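Local structure of rifamycin polyketide synthase (Amycolatopsis mediterranei, 4LN9) at residues V98-V103 against V152-N157; A168-P173 against A203-G208. The protein is a dehydratase domain of the terminal module of a modular polyketide synthase, which probably removes water from a beta-hydroxyacyl intermediate during rifamycin assembly. One frame throughout, in Å; residues are numbered along the deposited sequence.

Contact 1 of 2, residues V98-V103 against V152-N157; sequences VLDELV and VLVPEN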
# COMPACT_ATOMS: atom_id res chain seq x y z
N VAL A 98 -16.15 -11.42 8.83
CA VAL A 98 -17.39 -10.95 9.45
C VAL A 98 -17.36 -9.45 9.72
O VAL A 98 -16.46 -8.95 10.39
CB VAL A 98 -17.70 -11.70 10.76
CG1 VAL A 98 -18.94 -11.12 11.42
CG2 VAL A 98 -17.89 -13.18 10.48
N LEU A 99 -18.35 -8.74 9.19
CA LEU A 99 -18.47 -7.30 9.42
C LEU A 99 -19.24 -7.02 10.71
O LEU A 99 -20.47 -6.94 10.72
CB LEU A 99 -19.12 -6.60 8.22
CG LEU A 99 -19.08 -5.07 8.20
CD1 LEU A 99 -17.67 -4.55 8.44
CD2 LEU A 99 -19.64 -4.53 6.88
N ASP A 100 -18.49 -6.93 11.81
CA ASP A 100 -19.05 -6.71 13.14
C ASP A 100 -19.80 -5.38 13.16
O ASP A 100 -20.96 -5.31 13.58
CB ASP A 100 -17.92 -6.69 14.17
CG ASP A 100 -18.39 -6.98 15.59
OD1 ASP A 100 -19.59 -7.26 15.78
OD2 ASP A 100 -17.55 -6.94 16.51
N GLU A 101 -19.16 -4.36 12.61
CA GLU A 101 -19.74 -3.02 12.59
C GLU A 101 -19.12 -2.18 11.47
O GLU A 101 -17.94 -2.33 11.16
CB GLU A 101 -19.52 -2.34 13.95
CG GLU A 101 -20.15 -0.96 14.07
CD GLU A 101 -20.11 -0.42 15.49
OE1 GLU A 101 -19.40 -1.02 16.33
OE2 GLU A 101 -20.81 0.57 15.77
N LEU A 102 -19.95 -1.40 10.80
CA LEU A 102 -19.46 -0.39 9.87
C LEU A 102 -20.31 0.87 9.94
O LEU A 102 -21.54 0.80 9.83
CB LEU A 102 -19.43 -0.93 8.43
CG LEU A 102 -18.64 -0.10 7.41
CD1 LEU A 102 -17.16 -0.12 7.74
CD2 LEU A 102 -18.89 -0.61 6.00
N VAL A 103 -19.68 2.00 10.24
CA VAL A 103 -20.39 3.27 10.27
C VAL A 103 -20.05 4.10 9.04
O VAL A 103 -18.88 4.27 8.70
CB VAL A 103 -20.06 4.07 11.54
CG1 VAL A 103 -20.71 5.45 11.48
CG2 VAL A 103 -20.52 3.31 12.78
N VAL A 152 -15.21 -2.54 12.05
CA VAL A 152 -14.49 -3.64 12.68
C VAL A 152 -14.84 -4.95 11.99
O VAL A 152 -16.02 -5.24 11.76
CB VAL A 152 -14.88 -3.75 14.17
CG1 VAL A 152 -14.19 -4.94 14.81
CG2 VAL A 152 -14.53 -2.47 14.91
N LEU A 153 -13.82 -5.67 11.55
CA LEU A 153 -14.00 -7.03 11.04
C LEU A 153 -13.48 -8.06 12.03
O LEU A 153 -12.50 -7.81 12.73
CB LEU A 153 -13.30 -7.18 9.69
CG LEU A 153 -13.88 -6.25 8.63
CD1 LEU A 153 -12.81 -5.86 7.62
CD2 LEU A 153 -15.07 -6.91 7.94
N VAL A 154 -14.19 -9.17 12.14
CA VAL A 154 -13.84 -10.20 13.12
C VAL A 154 -13.79 -11.57 12.43
O VAL A 154 -14.38 -11.75 11.37
CB VAL A 154 -14.85 -10.25 14.28
CG1 VAL A 154 -14.91 -8.90 14.99
CG2 VAL A 154 -16.23 -10.66 13.79
N PRO A 155 -13.04 -12.51 13.02
CA PRO A 155 -12.99 -13.85 12.43
C PRO A 155 -14.34 -14.55 12.60
O PRO A 155 -15.17 -14.11 13.38
CB PRO A 155 -11.91 -14.56 13.26
CG PRO A 155 -11.19 -13.49 14.01
CD PRO A 155 -12.21 -12.41 14.23
N GLU A 156 -14.61 -15.52 11.72
CA GLU A 156 -15.80 -16.34 11.87
C GLU A 156 -15.52 -17.48 12.85
O GLU A 156 -14.84 -18.44 12.51
CB GLU A 156 -16.21 -16.93 10.52
CG GLU A 156 -17.50 -17.74 10.58
CD GLU A 156 -18.73 -16.87 10.36
OE1 GLU A 156 -19.20 -16.80 9.20
OE2 GLU A 156 -19.18 -16.22 11.32
N ASN A 157 -15.94 -17.30 14.10
CA ASN A 157 -15.72 -18.33 15.12
C ASN A 157 -16.51 -19.60 14.81
O ASN A 157 -16.06 -20.71 15.09
CB ASN A 157 -16.14 -17.80 16.49
CG ASN A 157 -17.53 -17.19 16.48
OD1 ASN A 157 -17.94 -16.56 15.50
ND2 ASN A 157 -18.27 -17.37 17.57

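Contact 2 of 2, residues A168-P173 against A203-G208; sequences AAWPPP and AVWRRG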
# COMPACT_ATOMS: atom_id res chain seq x y z
N ALA A 168 -38.30 -21.96 1.28
CA ALA A 168 -38.85 -22.99 0.40
C ALA A 168 -40.35 -22.82 0.15
O ALA A 168 -40.87 -23.28 -0.87
CB ALA A 168 -38.56 -24.37 0.96
N ALA A 169 -41.06 -22.25 1.13
CA ALA A 169 -42.48 -21.98 0.96
C ALA A 169 -42.68 -20.58 0.41
O ALA A 169 -42.66 -19.60 1.16
CB ALA A 169 -43.20 -22.13 2.30
N TRP A 170 -42.74 -20.46 -0.92
CA TRP A 170 -42.45 -19.19 -1.56
C TRP A 170 -43.38 -18.93 -2.72
O TRP A 170 -43.57 -19.81 -3.56
CB TRP A 170 -41.01 -19.17 -2.03
CG TRP A 170 -40.54 -17.81 -2.48
CD1 TRP A 170 -40.53 -17.30 -3.77
CD2 TRP A 170 -40.02 -16.72 -1.63
NE1 TRP A 170 -40.05 -16.01 -3.78
CE2 TRP A 170 -39.74 -15.60 -2.53
CE3 TRP A 170 -39.81 -16.57 -0.27
CZ2 TRP A 170 -39.23 -14.40 -2.06
CZ3 TRP A 170 -39.30 -15.35 0.19
CH2 TRP A 170 -39.01 -14.30 -0.69
N PRO A 171 -43.93 -17.71 -2.82
CA PRO A 171 -43.90 -16.63 -1.83
C PRO A 171 -44.51 -17.08 -0.51
O PRO A 171 -45.27 -18.05 -0.48
CB PRO A 171 -44.78 -15.53 -2.45
CG PRO A 171 -45.01 -15.93 -3.87
CD PRO A 171 -44.87 -17.42 -3.92
N PRO A 172 -44.22 -16.36 0.58
CA PRO A 172 -44.69 -16.85 1.87
C PRO A 172 -46.21 -16.77 2.02
O PRO A 172 -46.82 -15.84 1.49
CB PRO A 172 -43.99 -15.93 2.87
CG PRO A 172 -42.72 -15.54 2.18
CD PRO A 172 -43.11 -15.39 0.72
N PRO A 173 -46.82 -17.81 2.60
CA PRO A 173 -48.22 -17.83 2.99
C PRO A 173 -48.71 -16.53 3.62
O PRO A 173 -48.09 -16.00 4.54
CB PRO A 173 -48.27 -18.98 4.00
CG PRO A 173 -47.27 -19.95 3.45
CD PRO A 173 -46.20 -19.14 2.76
N ALA A 203 -40.14 -8.53 -7.63
CA ALA A 203 -41.44 -8.71 -7.01
C ALA A 203 -41.30 -8.40 -5.53
O ALA A 203 -40.23 -8.58 -4.95
CB ALA A 203 -41.93 -10.14 -7.20
N VAL A 204 -42.38 -7.91 -4.92
CA VAL A 204 -42.40 -7.67 -3.49
C VAL A 204 -43.70 -8.19 -2.89
O VAL A 204 -44.75 -8.12 -3.53
CB VAL A 204 -42.28 -6.17 -3.19
CG1 VAL A 204 -42.62 -5.88 -1.73
CG2 VAL A 204 -40.89 -5.67 -3.53
N TRP A 205 -43.60 -8.88 -1.76
CA TRP A 205 -44.79 -9.20 -0.97
C TRP A 205 -44.65 -8.63 0.41
O TRP A 205 -43.55 -8.55 0.94
CB TRP A 205 -45.00 -10.71 -0.86
CG TRP A 205 -45.07 -11.41 -2.20
CD1 TRP A 205 -46.20 -11.91 -2.84
CD2 TRP A 205 -43.94 -11.86 -3.02
NE1 TRP A 205 -45.85 -12.55 -4.00
CE2 TRP A 205 -44.51 -12.55 -4.17
CE3 TRP A 205 -42.56 -11.73 -2.92
CZ2 TRP A 205 -43.72 -13.08 -5.17
CZ3 TRP A 205 -41.77 -12.26 -3.94
CH2 TRP A 205 -42.34 -12.94 -5.03
N ARG A 206 -45.79 -8.37 1.05
CA ARG A 206 -45.78 -7.79 2.38
C ARG A 206 -46.66 -8.59 3.33
O ARG A 206 -47.67 -9.17 2.92
CB ARG A 206 -46.25 -6.33 2.33
CG ARG A 206 -46.32 -5.65 3.69
CD ARG A 206 -47.09 -4.34 3.62
NE ARG A 206 -46.57 -3.44 2.60
CZ ARG A 206 -47.17 -3.20 1.44
NH1 ARG A 206 -48.32 -3.80 1.15
NH2 ARG A 206 -46.63 -2.35 0.57
N ARG A 207 -46.27 -8.63 4.60
CA ARG A 207 -46.96 -9.42 5.61
C ARG A 207 -46.79 -8.71 6.95
O ARG A 207 -45.74 -8.11 7.21
CB ARG A 207 -46.33 -10.82 5.67
CG ARG A 207 -47.11 -11.84 6.49
CD ARG A 207 -46.15 -12.84 7.12
NE ARG A 207 -46.16 -14.12 6.41
CZ ARG A 207 -45.26 -15.08 6.59
NH1 ARG A 207 -44.22 -14.88 7.39
NH2 ARG A 207 -45.41 -16.24 5.97
N GLY A 208 -47.88 -8.59 7.72
CA GLY A 208 -47.85 -7.83 8.97
C GLY A 208 -48.08 -6.34 8.76
O GLY A 208 -48.37 -5.91 7.64

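Contact 1 of 2, residues V98-V103 against V152-N157
V98 and V154 face each other as an antiparallel hydrogen-bonded pair, and their side chains lie on the same face of the sheet. CG2 of V154 sits between its own backbone N and carbonyl carbon (chi1 -58° for CG1). From there V154 CG2 reaches across to V98 CB, 3.5 Å away, and also touches V98 CG1. The other branch, V154 CG1, turns to D100 and packs against CB and the carboxylate, with D100 OD2 3.6 Å from it. V98 CG1 is anti to the backbone N (chi1 176°), which leaves CG2 pointing back toward the N-terminal end of the strand, away from D100. The bent chain of E156 crosses V98 at about a right angle and brings E156 OE2 to 3.4 Å from V98 CG2. E156 OE2 also forms a salt bridge with R271 of strand 263-272, and V98 packs on R271 too.

On the other face L99 and L153 meet obliquely through one methyl each, L99 CD1 to L153 CD2 at 3.5 Å. L99 also packs on V84 and V88 of helix 80-93.

Two backbone bonds join the valines: V154 N to V98 O at 2.9 Å, and V98 N to V154 O at 3.1 Å. Past L99 the pairing slips by one residue. D100 and E101 both face V152, and both their N-H groups bond weakly to V152 O. The return bond, V152 N to E101 O, is normal at 2.9 Å. L99 is the centre of an inverse gamma turn. The arrangement is a classic beta bulge between antiparallel strands 98-104 and 146-154. The bulged strand also pairs with 263-272, consistent with a place where the two halves of the double hotdog fold join.

Contact 2 of 2, residues A168-P173 against A203-G208
This is a surface contact in which W170, P171 and P173 of a proline-rich loop meet W205 and R207 of strand 201-207, the neighbour of the outermost strand 176-178. The loop leads into that outer strand. P171, which follows a cis peptide bond, lies over one face of the W205 indole in a CH-pi contact, with P171 CB 3.6 Å from the centroid of the five-membered ring. P171 CG reaches W205 CZ2 at 3.4 Å.

W170 meets the far rim of the W205 six-membered ring. W170 CZ2 is 3.8 Å from W205 CZ3, and the W170 five-membered and W205 six-membered ring planes stand at 74° in an oblique pair. W170 NE1 is hydrogen-bonded to E218, and R281 makes a cation-pi contact with this indole.

Beyond the indoles R207 grips the carbonyl of P173 side-on. Its CG lies anti to the backbone N (chi1 -169°), and the chain bends at chi2 and chi3 to bring the NE/NH2 edge there. R207 NH2 (3.0 Å) and R207 NE (3.3 Å) both donate to P173 O, which lies 4° out of the guanidinium plane. NH2 comes in on a lone pair of that oxygen. NH1 forms a salt bridge with E214 on strand 214-220. The charge of R207 is thus probably balanced by E214, while the same group bonds the neutral carbonyl of P173.

In the fold
Contact 1 is the more buried of the two, with both leucines in the interior. Contact 2 lies on the surface, farther from the centre of the chain. Their centres are about 30 Å apart and their nearest atoms about 21 Å, so they do not touch. They also follow one another along the chain and share no strand or loop segment. Contact 1 joins two neighbouring strands, whereas contact 2 sets a loop without regular structure against a single strand. Main-chain bonds and aliphatic packing dominate the first. The second relies on aromatic and proline surfaces and on bonds from an arginine side chain. Each also has a salt bridge to a residue outside its segments: E156 with R271, and R207 with E214.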